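Local structure of biotin transporter BioY (Lactococcus lactis subsp. cremoris, 4DVE) at residues A24-F29 and M56-L61. The protein binds biotin within the membrane and probably serves as the substrate-binding S component of an energy-coupling factor (ECF) ABC transporter. Residues are numbered along the deposited sequence; the frame is centred on the assembly and turned at random.
With BNG (nonyl beta-D-glucopyranoside), chain E.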
loop_
_atom_site.group_PDB
_atom_site.type_symbol
_atom_site.label_atom_id
_atom_site.label_comp_id
_atom_site.label_asym_id
_atom_site.label_seq_id
_atom_site.Cartn_x
_atom_site.Cartn_y
_atom_site.Cartn_z
ATOM N N ALA A 24 9.682 -11.382 0.475
ATOM C CA ALA A 24 8.906 -12.264 1.347
ATOM C C ALA A 24 8.588 -11.557 2.653
ATOM O O ALA A 24 7.451 -11.601 3.104
ATOM C CB ALA A 24 9.609 -13.598 1.585
ATOM N N PHE A 25 9.571 -10.862 3.234
ATOM C CA PHE A 25 9.315 -10.084 4.453
ATOM C C PHE A 25 8.214 -9.012 4.298
ATOM O O PHE A 25 7.388 -8.815 5.196
ATOM C CB PHE A 25 10.590 -9.433 4.998
ATOM C CG PHE A 25 10.342 -8.608 6.226
ATOM C CD1 PHE A 25 10.424 -9.172 7.487
ATOM C CD2 PHE A 25 9.965 -7.267 6.117
ATOM C CE1 PHE A 25 10.166 -8.413 8.627
ATOM C CE2 PHE A 25 9.698 -6.511 7.247
ATOM C CZ PHE A 25 9.806 -7.084 8.503
HETATM N N MSE A 26 8.226 -8.321 3.168
HETATM C CA MSE A 26 7.290 -7.234 2.891
HETATM C C MSE A 26 5.888 -7.787 2.794
HETATM O O MSE A 26 4.982 -7.220 3.391
HETATM C CB MSE A 26 7.762 -6.486 1.622
HETATM C CG MSE A 26 7.012 -5.200 1.339
HETATM SE SE MSE A 26 7.423 -3.834 2.717
HETATM C CE MSE A 26 5.659 -3.903 3.549
ATOM N N THR A 27 5.718 -8.900 2.059
ATOM C CA THR A 27 4.448 -9.622 1.964
ATOM C C THR A 27 3.956 -10.079 3.350
ATOM O O THR A 27 2.812 -9.835 3.723
ATOM C CB THR A 27 4.575 -10.838 1.027
ATOM O OG1 THR A 27 4.971 -10.415 -0.292
ATOM C CG2 THR A 27 3.261 -11.645 0.971
ATOM N N ALA A 28 4.848 -10.674 4.126
ATOM C CA ALA A 28 4.519 -11.111 5.485
ATOM C C ALA A 28 4.130 -9.926 6.385
ATOM O O ALA A 28 3.189 -10.042 7.190
ATOM C CB ALA A 28 5.688 -11.888 6.098
ATOM N N PHE A 29 4.843 -8.800 6.235
ATOM C CA PHE A 29 4.585 -7.597 7.037
ATOM C C PHE A 29 3.191 -7.019 6.781
ATOM O O PHE A 29 2.453 -6.652 7.711
ATOM C CB PHE A 29 5.662 -6.542 6.763
ATOM C CG PHE A 29 5.563 -5.339 7.635
ATOM C CD1 PHE A 29 5.963 -5.400 8.957
ATOM C CD2 PHE A 29 5.039 -4.156 7.154
ATOM C CE1 PHE A 29 5.860 -4.290 9.781
ATOM C CE2 PHE A 29 4.936 -3.045 7.971
ATOM C CZ PHE A 29 5.335 -3.111 9.287
HETATM N N MSE A 56 1.975 1.062 1.248
HETATM C CA MSE A 56 2.682 2.309 0.998
HETATM C C MSE A 56 4.177 2.145 1.057
HETATM O O MSE A 56 4.909 2.804 0.296
HETATM C CB MSE A 56 2.323 3.370 2.046
HETATM C CG MSE A 56 0.904 3.840 1.917
HETATM SE SE MSE A 56 0.518 5.219 3.283
HETATM C CE MSE A 56 -1.395 4.819 3.568
HETATM N N MSE A 57 4.650 1.310 1.978
HETATM C CA MSE A 57 6.087 1.106 2.182
HETATM C C MSE A 57 6.794 0.283 1.123
HETATM O O MSE A 57 8.007 0.455 0.911
HETATM C CB MSE A 57 6.289 0.361 3.500
HETATM C CG MSE A 57 5.957 1.218 4.720
HETATM SE SE MSE A 57 5.784 0.071 6.327
HETATM C CE MSE A 57 7.566 -0.768 6.184
ATOM N N ALA A 58 6.061 -0.630 0.481
ATOM C CA ALA A 58 6.631 -1.633 -0.432
ATOM C C ALA A 58 7.440 -1.029 -1.586
ATOM O O ALA A 58 8.564 -1.477 -1.866
ATOM C CB ALA A 58 5.523 -2.540 -0.976
ATOM N N GLY A 59 6.853 -0.051 -2.274
ATOM C CA GLY A 59 7.531 0.641 -3.393
ATOM C C GLY A 59 8.727 1.498 -2.998
ATOM O O GLY A 59 9.680 1.643 -3.768
ATOM N N GLY A 60 8.698 2.071 -1.794
ATOM C CA GLY A 60 9.804 2.880 -1.307
ATOM C C GLY A 60 10.990 2.056 -0.837
ATOM O O GLY A 60 12.107 2.584 -0.711
ATOM N N LEU A 61 10.747 0.781 -0.543
ATOM C CA LEU A 61 11.827 -0.135 -0.152
ATOM C C LEU A 61 12.356 -0.947 -1.312
ATOM O O LEU A 61 13.560 -1.054 -1.491
ATOM C CB LEU A 61 11.392 -1.070 0.975
ATOM C CG LEU A 61 11.293 -0.392 2.339
ATOM C CD1 LEU A 61 10.625 -1.299 3.387
ATOM C CD2 LEU A 61 12.674 0.105 2.760
HETATM C C1 BNG E . 6.419 -14.195 -1.515
HETATM C C2 BNG E . 7.203 -13.019 -2.086
HETATM C C3 BNG E . 7.685 -13.320 -3.500
HETATM C C4 BNG E . 8.374 -14.678 -3.566
HETATM C C5 BNG E . 7.521 -15.754 -2.906
HETATM C C6 BNG E . 8.241 -17.097 -2.903
HETATM C "C1'" BNG E . 5.421 -15.030 0.456
HETATM C "C2'" BNG E . 5.531 -14.902 1.971
HETATM C "C3'" BNG E . 4.240 -15.347 2.650
HETATM C "C4'" BNG E . 4.260 -15.005 4.136
HETATM C "C5'" BNG E . 3.013 -15.534 4.833
HETATM C "C6'" BNG E . 2.910 -14.988 6.254
HETATM C "C7'" BNG E . 1.850 -15.739 7.051
HETATM C "C8'" BNG E . 1.565 -15.040 8.375
HETATM C "C9'" BNG E . 2.841 -14.821 9.159
HETATM O O1 BNG E . 6.066 -13.917 -0.162
HETATM O O2 BNG E . 6.370 -11.854 -2.104
HETATM O O3 BNG E . 8.601 -12.300 -3.919
HETATM O O4 BNG E . 8.610 -15.028 -4.934
HETATM O O5 BNG E . 7.224 -15.371 -1.564
HETATM O O6 BNG E . 7.636 -17.962 -1.936
#
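M26, a selenomethionine, reaches from one helix across to A58, M57 and L61 on the next, and it has the largest share of the buried surface. Its CG stands anti to the backbone N (chi1 -171°), and this puts CG against A58 CB at 3.8 Å. The selenium lies against the backbone of A58, 3.9 Å from its CA. The chain is bent at chi2 and chi3, and its methyl CE ends 4.3 Å from M57 CB, while L61 CD1 meets the selenium itself, 4.1 Å from M26 SE.

One turn further along, F29 and M57, another selenomethionine, cross at about a right angle. M57 SE lies 3.6 Å from F29 CE2, a Met-aromatic contact. The selenium is 64° off the ring normal, an oblique approach, and M57 CE also touches CE2.

The axes of segments 24-29 and 56-61 run nearly antiparallel, at 166°, and 10.4 Å apart; the two segments meet through apolar side chains. T27 adds a polar link between the helices: its OG1 accepts a 2.7 Å hydrogen bond from O2 of the detergent nonyl glucoside, whose nonyl tail passes A28 CB, and its single proton is shared between, or goes to one or other of, S23 O and S70 O, the latter further along helix 52-80.

The contact thus packs helix 13-33 against the first part of helix 52-80 in the helical bundle of this S component, with the M57 side chain about 14 Å from the bound biotin. Helix 170-189 lies against the second helix too, touching M57 through T180 and L61 through V184, and R188 hydrogen-bonds G60 O.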